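Local coordinates for DNA processing protein DprA (Streptococcus pneumoniae, PDB 3UQZ), which binds single-stranded DNA cooperatively, protects it from nucleases and helps load RecA onto it during natural transformation, at residues 8-22 with 87-99. Sequence-based numbering, arbitrary orientation.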
loop_
_atom_site.group_PDB
_atom_site.type_symbol
_atom_site.label_atom_id
_atom_site.label_comp_id
_atom_site.label_asym_id
_atom_site.label_seq_id
_atom_site.Cartn_x
_atom_site.Cartn_y
_atom_site.Cartn_z
ATOM N N ILE A 8 22.105 -31.850 -24.410
ATOM C CA ILE A 8 21.115 -30.794 -24.171
ATOM C C ILE A 8 21.660 -29.477 -24.763
ATOM O O ILE A 8 20.970 -28.835 -25.559
ATOM C CB ILE A 8 20.743 -30.678 -22.663
ATOM C CG1 ILE A 8 19.886 -31.892 -22.201
ATOM C CG2 ILE A 8 20.017 -29.376 -22.393
ATOM C CD1 ILE A 8 19.754 -32.100 -20.672
ATOM N N TYR A 9 22.927 -29.136 -24.440
ATOM C CA TYR A 9 23.618 -27.959 -24.976
ATOM C C TYR A 9 23.714 -28.038 -26.496
ATOM O O TYR A 9 23.412 -27.047 -27.169
ATOM C CB TYR A 9 25.016 -27.807 -24.348
ATOM C CG TYR A 9 25.704 -26.500 -24.686
ATOM C CD1 TYR A 9 25.080 -25.278 -24.444
ATOM C CD2 TYR A 9 26.991 -26.482 -25.224
ATOM C CE1 TYR A 9 25.707 -24.072 -24.756
ATOM C CE2 TYR A 9 27.630 -25.280 -25.530
ATOM C CZ TYR A 9 26.983 -24.079 -25.293
ATOM O OH TYR A 9 27.600 -22.890 -25.590
ATOM N N LYS A 10 24.093 -29.230 -27.037
ATOM C CA LYS A 10 24.192 -29.477 -28.480
ATOM C C LYS A 10 22.835 -29.275 -29.196
ATOM O O LYS A 10 22.823 -28.758 -30.316
ATOM C CB LYS A 10 24.800 -30.857 -28.766
ATOM C CG LYS A 10 25.334 -31.013 -30.183
ATOM C CD LYS A 10 26.006 -32.355 -30.385
ATOM C CE LYS A 10 26.348 -32.588 -31.836
ATOM N NZ LYS A 10 26.862 -33.956 -32.055
ATOM N N LEU A 11 21.702 -29.628 -28.533
ATOM C CA LEU A 11 20.344 -29.429 -29.074
ATOM C C LEU A 11 19.983 -27.940 -29.144
ATOM O O LEU A 11 19.368 -27.506 -30.112
ATOM C CB LEU A 11 19.280 -30.213 -28.275
ATOM C CG LEU A 11 19.340 -31.749 -28.325
ATOM C CD1 LEU A 11 18.333 -32.353 -27.390
ATOM C CD2 LEU A 11 19.080 -32.274 -29.715
ATOM N N LYS A 12 20.395 -27.155 -28.129
ATOM C CA LYS A 12 20.201 -25.700 -28.077
ATOM C C LYS A 12 20.993 -25.055 -29.227
ATOM O O LYS A 12 20.471 -24.184 -29.918
ATOM C CB LYS A 12 20.671 -25.127 -26.723
ATOM C CG LYS A 12 19.540 -24.930 -25.721
ATOM C CD LYS A 12 19.982 -24.328 -24.400
ATOM C CE LYS A 12 18.808 -23.663 -23.721
ATOM N NZ LYS A 12 19.035 -23.492 -22.273
ATOM N N LYS A 13 22.227 -25.541 -29.468
ATOM C CA LYS A 13 23.118 -25.090 -30.541
ATOM C C LYS A 13 22.640 -25.493 -31.945
ATOM O O LYS A 13 23.062 -24.884 -32.928
ATOM C CB LYS A 13 24.550 -25.591 -30.293
ATOM C CG LYS A 13 25.254 -24.838 -29.179
ATOM C CD LYS A 13 26.029 -23.650 -29.725
ATOM C CE LYS A 13 26.286 -22.626 -28.662
ATOM N NZ LYS A 13 27.005 -21.452 -29.214
ATOM N N SER A 14 21.764 -26.509 -32.036
ATOM C CA SER A 14 21.221 -26.995 -33.302
ATOM C C SER A 14 19.951 -26.233 -33.679
ATOM O O SER A 14 19.427 -26.423 -34.777
ATOM C CB SER A 14 20.948 -28.492 -33.225
ATOM O OG SER A 14 22.106 -29.215 -32.841
ATOM N N GLY A 15 19.469 -25.384 -32.768
ATOM C CA GLY A 15 18.307 -24.535 -32.990
ATOM C C GLY A 15 17.060 -24.854 -32.195
ATOM O O GLY A 15 16.018 -24.239 -32.435
ATOM N N LEU A 16 17.138 -25.797 -31.244
ATOM C CA LEU A 16 15.978 -26.160 -30.431
ATOM C C LEU A 16 15.795 -25.179 -29.275
ATOM O O LEU A 16 16.772 -24.823 -28.606
ATOM C CB LEU A 16 16.107 -27.610 -29.931
ATOM C CG LEU A 16 15.238 -28.690 -30.620
ATOM C CD1 LEU A 16 15.159 -28.500 -32.133
ATOM C CD2 LEU A 16 15.721 -30.096 -30.266
ATOM N N THR A 17 14.548 -24.712 -29.065
ATOM C CA THR A 17 14.218 -23.792 -27.970
ATOM C C THR A 17 14.131 -24.587 -26.674
ATOM O O THR A 17 13.951 -25.807 -26.706
ATOM C CB THR A 17 12.891 -23.047 -28.208
ATOM O OG1 THR A 17 11.815 -23.978 -28.169
ATOM C CG2 THR A 17 12.876 -22.251 -29.490
ATOM N N ASN A 18 14.221 -23.887 -25.535
ATOM C CA ASN A 18 14.106 -24.480 -24.206
ATOM C C ASN A 18 12.803 -25.268 -24.059
ATOM O O ASN A 18 12.831 -26.381 -23.534
ATOM C CB ASN A 18 14.184 -23.395 -23.158
ATOM C CG ASN A 18 14.357 -23.939 -21.787
ATOM O OD1 ASN A 18 15.481 -24.150 -21.342
ATOM N ND2 ASN A 18 13.247 -24.188 -21.097
ATOM N N GLN A 19 11.665 -24.700 -24.533
ATOM C CA GLN A 19 10.377 -25.398 -24.488
ATOM C C GLN A 19 10.426 -26.677 -25.327
ATOM O O GLN A 19 9.923 -27.709 -24.877
ATOM C CB GLN A 19 9.219 -24.500 -24.950
ATOM C CG GLN A 19 8.286 -24.052 -23.829
ATOM C CD GLN A 19 7.715 -25.171 -22.980
ATOM O OE1 GLN A 19 7.413 -26.277 -23.455
ATOM N NE2 GLN A 19 7.533 -24.892 -21.700
ATOM N N GLN A 20 11.062 -26.616 -26.527
ATOM C CA GLN A 20 11.199 -27.779 -27.408
ATOM C C GLN A 20 12.006 -28.902 -26.748
ATOM O O GLN A 20 11.585 -30.060 -26.824
ATOM C CB GLN A 20 11.781 -27.385 -28.775
ATOM C CG GLN A 20 10.777 -26.648 -29.655
ATOM C CD GLN A 20 11.390 -25.957 -30.853
ATOM O OE1 GLN A 20 12.601 -25.678 -30.919
ATOM N NE2 GLN A 20 10.539 -25.622 -31.813
ATOM N N ILE A 21 13.126 -28.561 -26.051
ATOM C CA ILE A 21 13.962 -29.540 -25.331
ATOM C C ILE A 21 13.197 -30.124 -24.130
ATOM O O ILE A 21 13.305 -31.321 -23.856
ATOM C CB ILE A 21 15.368 -28.982 -24.979
ATOM C CG1 ILE A 21 16.133 -28.597 -26.272
ATOM C CG2 ILE A 21 16.181 -29.987 -24.131
ATOM C CD1 ILE A 21 17.042 -27.504 -26.159
ATOM N N LEU A 22 12.379 -29.287 -23.458
ATOM C CA LEU A 22 11.524 -29.710 -22.355
ATOM C C LEU A 22 10.550 -30.808 -22.792
ATOM O O LEU A 22 10.418 -31.786 -22.067
ATOM C CB LEU A 22 10.773 -28.519 -21.739
ATOM C CG LEU A 22 11.322 -28.011 -20.402
ATOM C CD1 LEU A 22 10.813 -26.618 -20.103
ATOM C CD2 LEU A 22 10.998 -28.984 -19.255
ATOM N N GLU A 87 8.836 -26.193 -11.353
ATOM C CA GLU A 87 7.389 -25.968 -11.394
ATOM C C GLU A 87 6.933 -24.834 -12.310
ATOM O O GLU A 87 5.736 -24.728 -12.585
ATOM C CB GLU A 87 6.829 -25.742 -9.987
ATOM C CG GLU A 87 6.954 -26.921 -9.043
ATOM C CD GLU A 87 6.802 -26.477 -7.603
ATOM O OE1 GLU A 87 7.175 -27.263 -6.705
ATOM O OE2 GLU A 87 6.321 -25.341 -7.371
ATOM N N ILE A 88 7.848 -23.968 -12.751
ATOM C CA ILE A 88 7.479 -22.839 -13.607
ATOM C C ILE A 88 7.263 -23.257 -15.046
ATOM O O ILE A 88 7.760 -24.298 -15.485
ATOM C CB ILE A 88 8.449 -21.628 -13.497
ATOM C CG1 ILE A 88 9.858 -21.950 -14.046
ATOM C CG2 ILE A 88 8.497 -21.071 -12.085
ATOM C CD1 ILE A 88 10.517 -20.857 -14.778
ATOM N N TYR A 89 6.527 -22.435 -15.789
ATOM C CA TYR A 89 6.334 -22.670 -17.208
ATOM C C TYR A 89 7.669 -22.284 -17.879
ATOM O O TYR A 89 8.247 -21.240 -17.543
ATOM C CB TYR A 89 5.163 -21.823 -17.751
ATOM C CG TYR A 89 5.103 -21.798 -19.262
ATOM C CD1 TYR A 89 4.766 -22.941 -19.986
ATOM C CD2 TYR A 89 5.437 -20.650 -19.973
ATOM C CE1 TYR A 89 4.752 -22.937 -21.379
ATOM C CE2 TYR A 89 5.431 -20.636 -21.366
ATOM C CZ TYR A 89 5.085 -21.781 -22.065
ATOM O OH TYR A 89 5.065 -21.775 -23.439
ATOM N N ASP A 90 8.166 -23.139 -18.789
ATOM C CA ASP A 90 9.428 -22.934 -19.516
ATOM C C ASP A 90 10.650 -22.911 -18.577
ATOM O O ASP A 90 11.546 -22.082 -18.728
ATOM C CB ASP A 90 9.353 -21.705 -20.462
ATOM C CG ASP A 90 10.374 -21.676 -21.582
ATOM O OD1 ASP A 90 10.783 -22.755 -22.035
ATOM O OD2 ASP A 90 10.751 -20.565 -22.015
ATOM N N ALA A 91 10.683 -23.844 -17.606
ATOM C CA ALA A 91 11.784 -23.978 -16.654
ATOM C C ALA A 91 13.123 -24.148 -17.405
ATOM O O ALA A 91 13.155 -24.877 -18.397
ATOM C CB ALA A 91 11.540 -25.169 -15.749
ATOM N N PRO A 92 14.213 -23.438 -17.019
ATOM C CA PRO A 92 15.493 -23.603 -17.742
ATOM C C PRO A 92 15.911 -25.059 -17.782
ATOM O O PRO A 92 15.896 -25.756 -16.772
ATOM C CB PRO A 92 16.490 -22.740 -16.955
ATOM C CG PRO A 92 15.844 -22.476 -15.670
ATOM C CD PRO A 92 14.357 -22.499 -15.889
ATOM N N VAL A 93 16.181 -25.538 -18.979
ATOM C CA VAL A 93 16.549 -26.928 -19.217
ATOM C C VAL A 93 18.018 -27.235 -18.833
ATOM O O VAL A 93 18.315 -28.336 -18.363
ATOM C CB VAL A 93 16.125 -27.317 -20.649
ATOM C CG1 VAL A 93 17.285 -27.352 -21.636
ATOM C CG2 VAL A 93 15.312 -28.588 -20.653
ATOM N N LEU A 94 18.909 -26.235 -18.968
ATOM C CA LEU A 94 20.330 -26.333 -18.644
ATOM C C LEU A 94 20.819 -24.979 -18.108
ATOM O O LEU A 94 20.507 -23.944 -18.695
ATOM C CB LEU A 94 21.134 -26.761 -19.903
ATOM C CG LEU A 94 22.671 -26.866 -19.802
ATOM C CD1 LEU A 94 23.101 -28.158 -19.153
ATOM C CD2 LEU A 94 23.310 -26.748 -21.167
ATOM N N LEU A 95 21.570 -24.999 -16.992
ATOM C CA LEU A 95 22.143 -23.808 -16.353
ATOM C C LEU A 95 23.626 -23.977 -16.084
ATOM O O LEU A 95 24.036 -24.954 -15.453
ATOM C CB LEU A 95 21.434 -23.435 -15.018
ATOM C CG LEU A 95 20.025 -22.825 -15.091
ATOM C CD1 LEU A 95 19.331 -22.898 -13.751
ATOM C CD2 LEU A 95 20.064 -21.395 -15.583
ATOM N N PHE A 96 24.424 -23.008 -16.548
ATOM C CA PHE A 96 25.857 -22.937 -16.303
ATOM C C PHE A 96 26.030 -22.115 -15.046
ATOM O O PHE A 96 25.225 -21.216 -14.795
ATOM C CB PHE A 96 26.591 -22.271 -17.460
ATOM C CG PHE A 96 26.551 -23.069 -18.731
ATOM C CD1 PHE A 96 27.473 -24.084 -18.962
ATOM C CD2 PHE A 96 25.601 -22.801 -19.708
ATOM C CE1 PHE A 96 27.443 -24.815 -20.153
ATOM C CE2 PHE A 96 25.567 -23.536 -20.890
ATOM C CZ PHE A 96 26.495 -24.530 -21.111
ATOM N N TYR A 97 27.050 -22.431 -14.241
ATOM C CA TYR A 97 27.279 -21.742 -12.981
ATOM C C TYR A 97 28.744 -21.486 -12.683
ATOM O O TYR A 97 29.641 -22.107 -13.256
ATOM C CB TYR A 97 26.588 -22.480 -11.819
ATOM C CG TYR A 97 27.255 -23.772 -11.411
ATOM C CD1 TYR A 97 28.209 -23.801 -10.397
ATOM C CD2 TYR A 97 26.905 -24.979 -12.014
ATOM C CE1 TYR A 97 28.827 -24.986 -10.019
ATOM C CE2 TYR A 97 27.518 -26.175 -11.643
ATOM C CZ TYR A 97 28.477 -26.174 -10.645
ATOM O OH TYR A 97 29.060 -27.356 -10.258
ATOM N N LYS A 98 28.952 -20.569 -11.750
ATOM C CA LYS A 98 30.225 -20.138 -11.219
ATOM C C LYS A 98 29.980 -19.925 -9.725
ATOM O O LYS A 98 29.224 -19.040 -9.345
ATOM C CB LYS A 98 30.661 -18.839 -11.921
ATOM C CG LYS A 98 32.045 -18.365 -11.548
ATOM C CD LYS A 98 33.082 -18.652 -12.619
ATOM C CE LYS A 98 34.435 -18.082 -12.240
ATOM N NZ LYS A 98 34.972 -18.653 -10.966
ATOM N N GLY A 99 30.546 -20.795 -8.909
ATOM C CA GLY A 99 30.415 -20.711 -7.467
ATOM C C GLY A 99 29.930 -21.970 -6.777
ATOM O O GLY A 99 30.112 -23.089 -7.269
HETATM O O HOH W 1 12.001 -21.225 -24.561
HETATM O O HOH W 2 6.610 -25.613 -19.356
#
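Two acceptors, A91 O and D90 OD1, share the amide nitrogen of N18: ND2 reaches A91 O at 2.8 Å and D90 OD1 at 3.0 Å. A91 O lies close to the amide plane of N18, yet ND2 stands 48° out of the A91 carbonyl plane; the D90 carboxylate is likewise met from above its plane. On the other branch, N18 OD1 takes the backbone N-H of V93 at 2.8 Å through an in-plane lone pair. With CG anti to the backbone N (chi1 -168°), the N18 side chain extends from the first turn of helix 18-28 to the loop before strand 94-99, and three bonds fix its amide rotation. Water 2 accepts from both Q19 NE2 and D90 N, adding a bridge beside this clamp. The contact joins the N-terminal SAM-like helical domain, where the T17-Q20 capping box starts helix 18-28, to the Rossmann-like domain, in whose mixed sheet strand 94-99 pairs with strands 73-75 and 189-192. V93 packs across the junction of the two helices, its CG1 3.5 Å from I8 CG2 and its CG2 3.8 Å from I21 CG2. Farther along the strand, F96 turns its ring edge to one face of Y9, a T-shaped pair with planes at 83° and centroids 5.3 Å apart; K13 CG lies over the opposite face, while Y9 OH hydrogen-bonds to E67.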